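Long-range contacts in putative sugar binding protein (Bacteroides vulgatus ATCC 8482, PDB 3KEZ), which probably binds sugars or related nutrients at the bacterial outer membrane, as a calcium-containing member of the SusD family: residues A[36-41]-A[268-273]; A[206-211]-A[399-404]; A[261-266]-A[327-332]; A[344-349]-A[379-384]. All coordinates share one frame; numbering follows the deposited sequence.

Contact 1. Residues A[36-41]-A[268-273]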
loop_
_atom_site.group_PDB
_atom_site.type_symbol
_atom_site.label_atom_id
_atom_site.label_comp_id
_atom_site.label_asym_id
_atom_site.label_seq_id
_atom_site.Cartn_x
_atom_site.Cartn_y
_atom_site.Cartn_z
ATOM N N SER A 36 10.676 7.897 -4.394
ATOM C CA SER A 36 10.228 9.284 -4.597
ATOM C C SER A 36 8.994 9.590 -3.773
ATOM O O SER A 36 8.136 8.725 -3.587
ATOM C CB SER A 36 9.888 9.514 -6.100
ATOM O OG SER A 36 9.312 10.783 -6.330
ATOM N N SER A 37 8.862 10.834 -3.331
ATOM C CA SER A 37 7.634 11.262 -2.673
ATOM C C SER A 37 6.439 11.248 -3.657
ATOM O O SER A 37 5.292 11.239 -3.245
ATOM C CB SER A 37 7.800 12.634 -2.025
ATOM O OG SER A 37 8.064 13.605 -3.028
ATOM N N ASP A 38 6.718 11.228 -4.956
ATOM C CA ASP A 38 5.666 11.034 -5.941
ATOM C C ASP A 38 5.292 9.564 -6.093
ATOM O O ASP A 38 4.305 9.258 -6.757
ATOM C CB ASP A 38 6.077 11.614 -7.308
ATOM C CG ASP A 38 5.949 13.140 -7.366
ATOM O OD1 ASP A 38 5.366 13.745 -6.448
ATOM O OD2 ASP A 38 6.450 13.735 -8.328
ATOM N N ALA A 39 6.101 8.663 -5.543
ATOM C CA ALA A 39 5.806 7.236 -5.584
ATOM C C ALA A 39 5.544 6.756 -4.160
ATOM O O ALA A 39 4.638 7.293 -3.482
ATOM C CB ALA A 39 6.942 6.437 -6.285
ATOM N N TYR A 40 6.302 5.761 -3.699
ATOM C CA TYR A 40 6.000 5.098 -2.441
ATOM C C TYR A 40 6.493 5.806 -1.171
ATOM O O TYR A 40 6.241 5.346 -0.059
ATOM C CB TYR A 40 6.478 3.636 -2.486
ATOM C CG TYR A 40 5.655 2.828 -3.471
ATOM C CD1 TYR A 40 4.311 2.443 -3.168
ATOM C CD2 TYR A 40 6.165 2.512 -4.728
ATOM C CE1 TYR A 40 3.550 1.709 -4.093
ATOM C CE2 TYR A 40 5.393 1.776 -5.666
ATOM C CZ TYR A 40 4.111 1.375 -5.343
ATOM O OH TYR A 40 3.386 0.667 -6.286
ATOM N N SER A 41 7.150 6.947 -1.302
ATOM C CA SER A 41 7.443 7.734 -0.113
ATOM C C SER A 41 6.374 8.814 0.099
ATOM O O SER A 41 6.493 9.613 1.009
ATOM C CB SER A 41 8.848 8.326 -0.195
ATOM O OG SER A 41 9.837 7.415 0.241
ATOM N N GLY A 268 12.662 14.216 0.254
ATOM C CA GLY A 268 12.229 15.611 0.386
ATOM C C GLY A 268 10.994 15.789 1.251
ATOM O O GLY A 268 10.410 14.830 1.775
ATOM N N LYS A 269 10.571 17.040 1.365
ATOM C CA LYS A 269 9.519 17.436 2.314
ATOM C C LYS A 269 8.089 17.006 1.937
ATOM O O LYS A 269 7.160 17.183 2.738
ATOM C CB LYS A 269 9.594 18.936 2.568
ATOM C CG LYS A 269 10.808 19.377 3.409
ATOM C CD LYS A 269 10.873 20.911 3.521
ATOM C CE LYS A 269 12.111 21.368 4.302
ATOM N NZ LYS A 269 12.168 22.853 4.454
ATOM N N GLU A 270 7.890 16.432 0.748
ATOM C CA GLU A 270 6.563 15.863 0.410
ATOM C C GLU A 270 6.452 14.372 0.762
ATOM O O GLU A 270 5.484 13.711 0.402
ATOM C CB GLU A 270 6.204 16.123 -1.057
ATOM C CG GLU A 270 6.111 17.603 -1.371
ATOM C CD GLU A 270 5.461 17.914 -2.703
ATOM O OE1 GLU A 270 5.582 17.091 -3.636
ATOM O OE2 GLU A 270 4.855 19.009 -2.803
ATOM N N SER A 271 7.411 13.870 1.533
ATOM C CA SER A 271 7.403 12.485 1.995
ATOM C C SER A 271 6.426 12.309 3.170
ATOM O O SER A 271 6.075 13.279 3.840
ATOM C CB SER A 271 8.814 12.093 2.461
ATOM O OG SER A 271 9.124 12.745 3.688
HETATM N N MSE A 272 6.027 11.075 3.434
HETATM C CA MSE A 272 5.079 10.777 4.536
HETATM C C MSE A 272 5.578 11.295 5.873
HETATM O O MSE A 272 4.787 11.800 6.688
HETATM C CB MSE A 272 4.768 9.276 4.611
HETATM C CG MSE A 272 4.059 8.716 3.371
HETATM SE SE MSE A 272 2.326 9.498 3.211
HETATM C CE MSE A 272 1.335 8.474 4.576
ATOM N N GLY A 273 6.895 11.192 6.087
ATOM C CA GLY A 273 7.517 11.636 7.313
ATOM C C GLY A 273 7.287 13.110 7.564
ATOM O O GLY A 273 7.077 13.519 8.706
HETATM O O HOH W 1 9.691 15.775 -1.638
HETATM O O HOH W 2 5.725 14.385 -4.054
HETATM O O HOH W 3 3.798 13.366 -1.520
#
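Glu270 reaches across to Ser37 with its CB, and its extended chain then carries the carboxylate on to water and to charge. CB lies 3.7 Å from Ser37 OG, which sits in the crowded position between its own backbone N and carbonyl carbon (chi1 63°). One branch at the tip, Glu270 OE1, meets a water at 2.7 Å, and the same water holds Ser37 OG and Asp38 OD1; the other, OE2, turns to a salt bridge with Arg63. Asp38 OD1 and Glu270 OE1 are 4.4 Å apart, so the shared water and Arg63 probably ease their mutual repulsion. Ser37 OG is also joined to Glu270 N by a second water, while a third links the two carbonyl oxygens Ser37 O and Glu270 O. The loop after helix 20-34, with a type I turn and an ST turn at Ser36, is thereby laid against the start of helix 272-275, whose N-cap is Ser271. Selenomethionine Met272 begins that helix, and its N donates to Ser41 O over 2.9 Å, nearly along the C=O axis. Ser271 CA adds a CA-H...O contact of 3.2 Å to Ser41 O, and Met272 CG touches this oxygen at 3.5 Å.

Contact 2. Residues A[206-211]-A[399-404]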
loop_
_atom_site.group_PDB
_atom_site.type_symbol
_atom_site.label_atom_id
_atom_site.label_comp_id
_atom_site.label_asym_id
_atom_site.label_seq_id
_atom_site.Cartn_x
_atom_site.Cartn_y
_atom_site.Cartn_z
ATOM N N TYR A 206 -5.683 -11.157 -3.918
ATOM C CA TYR A 206 -6.762 -12.147 -3.897
ATOM C C TYR A 206 -8.011 -11.685 -3.146
ATOM O O TYR A 206 -9.144 -12.025 -3.546
ATOM C CB TYR A 206 -6.253 -13.482 -3.350
ATOM C CG TYR A 206 -5.355 -14.312 -4.296
ATOM C CD1 TYR A 206 -5.763 -14.617 -5.594
ATOM C CD2 TYR A 206 -4.202 -14.931 -3.823
ATOM C CE1 TYR A 206 -5.013 -15.414 -6.416
ATOM C CE2 TYR A 206 -3.432 -15.782 -4.656
ATOM C CZ TYR A 206 -3.862 -16.008 -5.934
ATOM O OH TYR A 206 -3.169 -16.804 -6.752
ATOM N N LEU A 207 -7.847 -10.963 -2.034
ATOM C CA LEU A 207 -9.039 -10.454 -1.293
ATOM C C LEU A 207 -9.803 -9.507 -2.169
ATOM O O LEU A 207 -11.043 -9.580 -2.272
ATOM C CB LEU A 207 -8.635 -9.733 0.010
ATOM C CG LEU A 207 -8.034 -10.563 1.126
ATOM C CD1 LEU A 207 -7.516 -9.706 2.271
ATOM C CD2 LEU A 207 -9.098 -11.547 1.573
ATOM N N TYR A 208 -9.094 -8.594 -2.813
ATOM C CA TYR A 208 -9.775 -7.600 -3.716
ATOM C C TYR A 208 -10.552 -8.251 -4.834
ATOM O O TYR A 208 -11.570 -7.728 -5.271
ATOM C CB TYR A 208 -8.774 -6.651 -4.395
ATOM C CG TYR A 208 -8.269 -5.480 -3.591
ATOM C CD1 TYR A 208 -7.723 -5.652 -2.342
ATOM C CD2 TYR A 208 -8.319 -4.197 -4.097
ATOM C CE1 TYR A 208 -7.238 -4.599 -1.630
ATOM C CE2 TYR A 208 -7.827 -3.117 -3.369
ATOM C CZ TYR A 208 -7.270 -3.327 -2.150
ATOM O OH TYR A 208 -6.736 -2.279 -1.421
ATOM N N LYS A 209 -10.040 -9.368 -5.334
ATOM C CA LYS A 209 -10.720 -10.162 -6.347
ATOM C C LYS A 209 -11.793 -11.094 -5.810
ATOM O O LYS A 209 -12.497 -11.684 -6.578
ATOM C CB LYS A 209 -9.679 -10.954 -7.170
ATOM C CG LYS A 209 -10.169 -11.547 -8.437
ATOM C CD LYS A 209 -9.053 -12.199 -9.185
ATOM C CE LYS A 209 -9.546 -12.789 -10.479
ATOM N NZ LYS A 209 -9.806 -14.184 -10.302
ATOM N N GLY A 210 -11.927 -11.234 -4.497
ATOM C CA GLY A 210 -12.880 -12.195 -3.944
ATOM C C GLY A 210 -12.446 -13.638 -4.009
ATOM O O GLY A 210 -13.288 -14.529 -3.914
ATOM N N GLU A 211 -11.147 -13.884 -4.185
ATOM C CA GLU A 211 -10.604 -15.264 -4.199
ATOM C C GLU A 211 -10.108 -15.630 -2.798
ATOM O O GLU A 211 -8.911 -15.681 -2.540
ATOM C CB GLU A 211 -9.503 -15.390 -5.264
ATOM C CG GLU A 211 -10.128 -15.156 -6.661
ATOM C CD GLU A 211 -9.445 -15.850 -7.816
ATOM O OE1 GLU A 211 -8.200 -15.946 -7.870
ATOM O OE2 GLU A 211 -10.193 -16.277 -8.719
HETATM N N MSE A 399 -9.640 3.622 2.177
HETATM C CA MSE A 399 -10.694 3.858 1.193
HETATM C C MSE A 399 -10.891 2.586 0.389
HETATM O O MSE A 399 -12.014 2.119 0.197
HETATM C CB MSE A 399 -10.393 5.048 0.295
HETATM C CG MSE A 399 -11.415 5.268 -0.787
HETATM SE SE MSE A 399 -11.056 4.235 -2.407
HETATM C CE MSE A 399 -9.405 5.061 -2.977
ATOM N N TYR A 400 -9.796 1.990 -0.049
ATOM C CA TYR A 400 -9.877 0.813 -0.895
ATOM C C TYR A 400 -10.611 -0.342 -0.199
ATOM O O TYR A 400 -11.383 -1.081 -0.847
ATOM C CB TYR A 400 -8.478 0.317 -1.230
ATOM C CG TYR A 400 -7.621 1.201 -2.078
ATOM C CD1 TYR A 400 -8.041 1.599 -3.353
ATOM C CD2 TYR A 400 -6.320 1.547 -1.674
ATOM C CE1 TYR A 400 -7.188 2.357 -4.180
ATOM C CE2 TYR A 400 -5.459 2.300 -2.508
ATOM C CZ TYR A 400 -5.916 2.699 -3.761
ATOM O OH TYR A 400 -5.115 3.423 -4.599
ATOM N N ASP A 401 -10.342 -0.502 1.108
ATOM C CA ASP A 401 -10.930 -1.597 1.879
ATOM C C ASP A 401 -12.427 -1.480 2.080
ATOM O O ASP A 401 -13.137 -2.486 2.140
ATOM C CB ASP A 401 -10.242 -1.730 3.241
ATOM C CG ASP A 401 -8.807 -2.205 3.127
ATOM O OD1 ASP A 401 -8.489 -2.949 2.158
ATOM O OD2 ASP A 401 -7.980 -1.816 4.009
ATOM N N VAL A 402 -12.915 -0.262 2.222
ATOM C CA VAL A 402 -14.346 -0.056 2.240
ATOM C C VAL A 402 -14.935 -0.309 0.828
ATOM O O VAL A 402 -15.873 -1.143 0.645
ATOM C CB VAL A 402 -14.661 1.382 2.692
ATOM C CG1 VAL A 402 -16.172 1.605 2.695
ATOM C CG2 VAL A 402 -14.099 1.613 4.103
ATOM N N ILE A 403 -14.360 0.365 -0.152
ATOM C CA ILE A 403 -14.937 0.445 -1.487
ATOM C C ILE A 403 -14.929 -0.948 -2.156
ATOM O O ILE A 403 -15.895 -1.319 -2.819
ATOM C CB ILE A 403 -14.217 1.494 -2.363
ATOM C CG1 ILE A 403 -14.507 2.929 -1.887
ATOM C CG2 ILE A 403 -14.600 1.313 -3.852
ATOM C CD1 ILE A 403 -16.022 3.391 -1.951
ATOM N N ARG A 404 -13.866 -1.721 -1.934
ATOM C CA ARG A 404 -13.688 -3.010 -2.609
ATOM C C ARG A 404 -14.721 -4.020 -2.184
ATOM O O ARG A 404 -14.990 -5.018 -2.881
ATOM C CB ARG A 404 -12.278 -3.559 -2.355
ATOM C CG ARG A 404 -11.995 -4.123 -0.959
ATOM C CD ARG A 404 -10.511 -4.495 -0.874
ATOM N NE ARG A 404 -10.026 -4.688 0.491
ATOM C CZ ARG A 404 -10.233 -5.770 1.249
ATOM N NH1 ARG A 404 -11.034 -6.748 0.860
ATOM N NH2 ARG A 404 -9.737 -5.794 2.477
HETATM O O HOH W 4 -12.584 -7.295 -1.596
HETATM O O HOH W 5 -13.224 -5.457 -5.350
HETATM O O HOH W 6 -6.000 -2.756 1.170
#
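Arg404 lies across the ring of Tyr208 at about a right angle, at a place in the helical SusD fold where the C-terminal turns of helices 195-209 and 398-403 come together. The overlap is by a methylene: Arg404 CD sits over the ring centre, 3.4 Å from the Tyr208 centroid and 15° off the normal, a CH-pi contact over the face. Beyond CD the guanidinium stays close to the ring, its plane only 20° from the ring plane, with NE 3.5 Å from Tyr208 CE1. CG of Arg404 takes the crowded position between backbone N and carbonyl carbon, from which the chain runs extended to NE.

Asp401, one turn earlier, fixes the guanidinium's orientation, its OD1 lying in the guanidinium plane. NE and NH2 both grip this single oxygen, side-on; the NE bond to Asp401 OD1, 2.9 Å long, is nearly straight and uses the anti lone pair, whereas NH2 comes from above the carboxylate plane. Asp401 OD2 pairs instead with Arg388, and Arg404 NH1 with Glu346, so this buried cluster of charges is probably well balanced. Tyr208 and Tyr400 cross obliquely, the hydroxyl of Tyr208 pressing on Tyr400 CB at 3.1 Å. Arg132 hydrogen-bonds to Tyr208 OH, and Phe128 meets the Tyr208 ring edge-to-face. Helix 195-209 itself ends in a Schellman motif at Gly210. Waters fill in the polar bridging: one joins Leu207 O to Arg404 NH1, another Tyr208 O to Arg404 O, and a third lies at the ring edge, 2.7 Å from Tyr208 OH, and donates to Asp401 OD1.

Contact 3. Residues A[261-266]-A[327-332]. With CA (calcium ion), chain C.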
loop_
_atom_site.group_PDB
_atom_site.type_symbol
_atom_site.label_atom_id
_atom_site.label_comp_id
_atom_site.label_asym_id
_atom_site.label_seq_id
_atom_site.Cartn_x
_atom_site.Cartn_y
_atom_site.Cartn_z
ATOM N N ASN A 261 14.716 5.419 3.042
ATOM C CA ASN A 261 15.067 6.813 2.763
ATOM C C ASN A 261 16.253 7.226 3.644
ATOM O O ASN A 261 16.304 6.894 4.836
ATOM C CB ASN A 261 13.839 7.706 3.049
ATOM C CG ASN A 261 12.714 7.485 2.040
ATOM O OD1 ASN A 261 12.980 7.315 0.851
ATOM N ND2 ASN A 261 11.451 7.466 2.513
ATOM N N LEU A 262 17.209 7.953 3.077
ATOM C CA LEU A 262 18.448 8.306 3.825
ATOM C C LEU A 262 18.729 9.802 3.821
ATOM O O LEU A 262 18.391 10.485 2.865
ATOM C CB LEU A 262 19.642 7.554 3.238
ATOM C CG LEU A 262 19.541 6.023 3.217
ATOM C CD1 LEU A 262 20.661 5.460 2.383
ATOM C CD2 LEU A 262 19.544 5.438 4.665
ATOM N N THR A 263 19.360 10.308 4.886
ATOM C CA THR A 263 19.799 11.712 4.929
ATOM C C THR A 263 20.502 12.109 3.624
ATOM O O THR A 263 20.314 13.213 3.128
ATOM C CB THR A 263 20.731 11.994 6.138
ATOM O OG1 THR A 263 20.013 11.761 7.362
ATOM C CG2 THR A 263 21.267 13.438 6.107
ATOM N N THR A 264 21.265 11.177 3.058
ATOM C CA THR A 264 22.071 11.423 1.863
ATOM C C THR A 264 21.381 10.954 0.587
ATOM O O THR A 264 21.970 10.912 -0.482
ATOM C CB THR A 264 23.445 10.721 2.007
ATOM O OG1 THR A 264 23.236 9.335 2.304
ATOM C CG2 THR A 264 24.258 11.388 3.131
ATOM N N ASP A 265 20.109 10.619 0.712
ATOM C CA ASP A 265 19.323 10.119 -0.396
ATOM C C ASP A 265 17.861 10.339 -0.036
ATOM O O ASP A 265 17.133 9.380 0.246
ATOM C CB ASP A 265 19.590 8.644 -0.567
ATOM C CG ASP A 265 18.804 8.044 -1.718
ATOM O OD1 ASP A 265 18.608 8.747 -2.745
ATOM O OD2 ASP A 265 18.410 6.865 -1.587
ATOM N N SER A 266 17.459 11.610 -0.003
ATOM C CA SER A 266 16.229 12.027 0.648
ATOM C C SER A 266 15.068 12.215 -0.330
ATOM O O SER A 266 15.259 12.768 -1.420
ATOM C CB SER A 266 16.454 13.320 1.438
ATOM O OG SER A 266 15.227 13.817 1.915
ATOM N N ILE A 327 12.789 13.966 10.155
ATOM C CA ILE A 327 11.522 13.263 9.830
ATOM C C ILE A 327 11.343 13.101 8.312
ATOM O O ILE A 327 10.682 12.167 7.845
ATOM C CB ILE A 327 10.284 13.956 10.415
ATOM C CG1 ILE A 327 10.208 15.438 10.001
ATOM C CG2 ILE A 327 10.259 13.793 11.941
ATOM C CD1 ILE A 327 8.886 16.110 10.345
ATOM N N THR A 328 11.907 14.014 7.529
ATOM C CA THR A 328 11.838 13.886 6.092
ATOM C C THR A 328 12.282 12.506 5.565
ATOM O O THR A 328 11.740 12.000 4.577
ATOM C CB THR A 328 12.690 14.971 5.418
ATOM O OG1 THR A 328 12.111 16.253 5.688
ATOM C CG2 THR A 328 12.749 14.744 3.947
ATOM N N ASP A 329 13.261 11.895 6.229
ATOM C CA ASP A 329 13.876 10.697 5.718
ATOM C C ASP A 329 13.414 9.433 6.422
ATOM O O ASP A 329 14.052 8.382 6.286
ATOM C CB ASP A 329 15.382 10.864 5.760
ATOM C CG ASP A 329 15.831 12.023 4.911
ATOM O OD1 ASP A 329 15.276 12.156 3.794
ATOM O OD2 ASP A 329 16.688 12.814 5.366
ATOM N N ALA A 330 12.256 9.504 7.092
ATOM C CA ALA A 330 11.635 8.322 7.666
ATOM C C ALA A 330 11.387 7.312 6.570
ATOM O O ALA A 330 10.941 7.667 5.452
ATOM C CB ALA A 330 10.328 8.672 8.368
ATOM N N ASN A 331 11.679 6.055 6.897
ATOM C CA ASN A 331 11.380 4.920 6.040
ATOM C C ASN A 331 9.885 4.690 5.994
ATOM O O ASN A 331 9.162 5.124 6.888
ATOM C CB ASN A 331 12.091 3.649 6.552
ATOM C CG ASN A 331 13.642 3.728 6.439
ATOM O OD1 ASN A 331 14.177 4.694 5.902
ATOM N ND2 ASN A 331 14.353 2.689 6.936
ATOM N N ILE A 332 9.448 4.024 4.930
ATOM C CA ILE A 332 8.062 3.671 4.701
ATOM C C ILE A 332 7.844 2.174 4.955
ATOM O O ILE A 332 8.422 1.343 4.273
ATOM C CB ILE A 332 7.643 3.992 3.246
ATOM C CG1 ILE A 332 8.195 5.365 2.829
ATOM C CG2 ILE A 332 6.104 3.858 3.126
ATOM C CD1 ILE A 332 7.588 6.611 3.556
HETATM CA CA CA C . 15.375 6.582 7.051
HETATM O O HOH W 7 17.760 13.183 7.684
HETATM O O HOH W 8 17.321 4.931 7.523
#
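Asn261 lays its side chain along the backbone of Asp329 and Ala330, CB resting 3.3 Å from Asp329 O and the amide running on to Ala330. There ND2 donates an almost straight bond of 3.0 Å to Ala330 O; the acceptor lies in the amide plane of Asn261, although the donor stands above the plane of the Ala330 carbonyl. ND2 has a second partner in Ser41 OG, so both backbone and neighbouring loop fix the amide's rotation. At the other end of the residue, Asn261 N donates to Asn331 OD1 at 3.0 Å, again from above the carbonyl plane.

These bonds shape a calcium site. The ion is bound by Asn261 O at 2.4 Å, by Asp329 O at the same length, by Asn331 OD1 at 2.5 Å and by a water; Gln322 OE1 and Glu325 complete a shell of seven oxygens, Glu325 binding through both carboxylate oxygens. Asn331 OD1 therefore serves metal and backbone N together, and Glu258 holds its ND2, a second-shell contact that orients the amide. Two loops of the SusD family region, one following strand 255-259 and the other leading into strand 332-336, are thus closed over one ion.

Asp329 turns its carboxylate away from the calcium, which it binds by its carbonyl alone, and toward the turn at 262-265. A water donates to its OD2 at 2.6 Å and also meets Thr263 OG1. The other oxygen, OD1, accepts from Ser266 OG, although its position is less certain. Ser266 OG, anti to its own backbone N, also packs 3.3 Å from Thr328 CG2.

Contact 4. Residues A[344-349]-A[379-384]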
loop_
_atom_site.group_PDB
_atom_site.type_symbol
_atom_site.label_atom_id
_atom_site.label_comp_id
_atom_site.label_asym_id
_atom_site.label_seq_id
_atom_site.Cartn_x
_atom_site.Cartn_y
_atom_site.Cartn_z
ATOM N N ALA A 344 -5.384 -12.943 6.517
ATOM C CA ALA A 344 -5.804 -14.289 6.892
ATOM C C ALA A 344 -7.116 -14.268 7.665
ATOM O O ALA A 344 -7.992 -15.079 7.403
ATOM C CB ALA A 344 -4.717 -15.015 7.706
ATOM N N ALA A 345 -7.286 -13.271 8.542
ATOM C CA ALA A 345 -8.517 -13.139 9.319
ATOM C C ALA A 345 -9.720 -12.887 8.427
ATOM O O ALA A 345 -10.745 -13.565 8.553
ATOM C CB ALA A 345 -8.388 -12.054 10.363
ATOM N N GLU A 346 -9.573 -11.949 7.505
ATOM C CA GLU A 346 -10.624 -11.637 6.549
ATOM C C GLU A 346 -10.996 -12.849 5.673
ATOM O O GLU A 346 -12.167 -13.219 5.571
ATOM C CB GLU A 346 -10.243 -10.428 5.687
ATOM C CG GLU A 346 -11.328 -10.054 4.689
ATOM C CD GLU A 346 -11.007 -8.816 3.824
ATOM O OE1 GLU A 346 -10.216 -7.937 4.222
ATOM O OE2 GLU A 346 -11.576 -8.730 2.718
ATOM N N ALA A 347 -9.985 -13.502 5.109
ATOM C CA ALA A 347 -10.211 -14.668 4.253
ATOM C C ALA A 347 -10.835 -15.833 5.040
ATOM O O ALA A 347 -11.650 -16.566 4.495
ATOM C CB ALA A 347 -8.904 -15.112 3.586
ATOM N N ALA A 348 -10.453 -15.997 6.310
ATOM C CA ALA A 348 -11.071 -16.995 7.178
ATOM C C ALA A 348 -12.572 -16.711 7.363
ATOM O O ALA A 348 -13.408 -17.632 7.234
ATOM C CB ALA A 348 -10.368 -17.052 8.537
ATOM N N VAL A 349 -12.911 -15.457 7.640
ATOM C CA VAL A 349 -14.313 -15.068 7.812
ATOM C C VAL A 349 -15.063 -15.377 6.536
ATOM O O VAL A 349 -16.123 -16.020 6.552
ATOM C CB VAL A 349 -14.451 -13.570 8.120
ATOM C CG1 VAL A 349 -15.967 -13.116 7.935
ATOM C CG2 VAL A 349 -13.962 -13.299 9.552
ATOM N N LEU A 379 -17.097 -13.831 14.202
ATOM C CA LEU A 379 -16.540 -12.648 13.569
ATOM C C LEU A 379 -17.180 -12.379 12.204
ATOM O O LEU A 379 -17.452 -13.307 11.438
ATOM C CB LEU A 379 -15.013 -12.737 13.452
ATOM C CG LEU A 379 -14.183 -12.666 14.751
ATOM C CD1 LEU A 379 -12.743 -12.887 14.359
ATOM C CD2 LEU A 379 -14.345 -11.357 15.447
ATOM N N THR A 380 -17.426 -11.089 11.945
ATOM C CA THR A 380 -17.975 -10.584 10.678
ATOM C C THR A 380 -16.872 -9.874 9.844
ATOM O O THR A 380 -15.806 -9.504 10.353
ATOM C CB THR A 380 -19.110 -9.587 10.965
ATOM O OG1 THR A 380 -18.522 -8.401 11.499
ATOM C CG2 THR A 380 -20.123 -10.183 11.979
ATOM N N LEU A 381 -17.111 -9.676 8.556
ATOM C CA LEU A 381 -16.204 -8.867 7.777
ATOM C C LEU A 381 -16.014 -7.492 8.416
ATOM O O LEU A 381 -14.902 -6.982 8.512
ATOM C CB LEU A 381 -16.701 -8.721 6.333
ATOM C CG LEU A 381 -15.896 -7.803 5.429
ATOM C CD1 LEU A 381 -14.456 -8.315 5.282
ATOM C CD2 LEU A 381 -16.597 -7.631 4.075
ATOM N N GLU A 382 -17.099 -6.888 8.855
ATOM C CA GLU A 382 -17.009 -5.558 9.439
ATOM C C GLU A 382 -16.109 -5.535 10.687
ATOM O O GLU A 382 -15.401 -4.571 10.902
ATOM C CB GLU A 382 -18.390 -5.027 9.794
ATOM C CG GLU A 382 -18.330 -3.694 10.496
ATOM C CD GLU A 382 -19.621 -2.895 10.442
ATOM O OE1 GLU A 382 -20.674 -3.410 10.020
ATOM O OE2 GLU A 382 -19.572 -1.721 10.831
ATOM N N ASN A 383 -16.200 -6.578 11.514
ATOM C CA ASN A 383 -15.334 -6.738 12.696
ATOM C C ASN A 383 -13.867 -6.718 12.269
ATOM O O ASN A 383 -13.038 -6.048 12.884
ATOM C CB ASN A 383 -15.550 -8.092 13.403
ATOM C CG ASN A 383 -16.897 -8.241 14.110
ATOM O OD1 ASN A 383 -17.260 -9.368 14.445
ATOM N ND2 ASN A 383 -17.597 -7.157 14.406
ATOM N N VAL A 384 -13.553 -7.471 11.210
ATOM C CA VAL A 384 -12.195 -7.556 10.724
ATOM C C VAL A 384 -11.696 -6.225 10.149
ATOM O O VAL A 384 -10.592 -5.763 10.490
ATOM C CB VAL A 384 -11.980 -8.722 9.743
ATOM C CG1 VAL A 384 -10.579 -8.661 9.170
ATOM C CG2 VAL A 384 -12.198 -10.063 10.444
#
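The carboxylate of Glu346 has the methyl Leu381 CD1 lying above its plane on one side, while its OE2 is taken up by a salt bridge with Arg404. That methyl also touches the aliphatic stem below, Leu381 CD1 to Glu346 CG being 3.6 Å. The two chains lie side by side and point the same way, each with CG anti to its backbone N, so the hydrocarbon part of the glutamate packs against leucine while its charged end is carried to the arginine.

The second flat group, the amide of Asn383, faces its own helix start. Thr380 N donates to Asn383 OD1 from well above the carbonyl plane, over 3.0 Å, and Asn383 N returns a bond to Thr380 OG1. This reciprocal pair is a capping box, and it closes the N-terminus of helix 381-392, with Thr380 as N-cap, just where that helix meets helix 337-350 in the SusD-family region, whose sequence family belongs to the TPR clan. The pairing of Glu346 with Val384 and of Val349 with Thr380 shows these two segments running in roughly opposite senses.

Between them the seam is apolar. Val349 and Val384 reach tip to tip, CG2 to CG2 at 3.8 Å. The other methyl of Val349, CG1, anti to its backbone N (chi1 166°), lies against the turn entering the helix, 3.7 Å from Leu381 N, and CG2 also meets Leu379 CB. Val384 CG1 fits over the backbone at Glu346 N, 3.8 Å away, and beside Ala345 CB. Helix 354-368 packs on the Val349-Leu379 side, with Ala357 on Val349 and Leu361 on Leu379.

How the contacts relate
The four contacts form two clusters on opposite sides of the chain's centre. Contacts 1 and 3, with centres 9 Å apart, touch each other, and their segments alternate along the chain, so the early loop 36-41 is tied to the loops of the calcium site. Contacts 2 and 4 lie 12 Å apart and are linked by the Arg404–Glu346 salt bridge; contact 4 is nested within the span closed by contact 2, as is contact 3. Helices 381-392 and 398-403, used by contacts 4 and 2, follow each other in sequence. Contacts 1 and 2 both join earlier parts of the chain to the C-terminal family region, contact 1 beside the calcium site and contact 2 between helices across the centre.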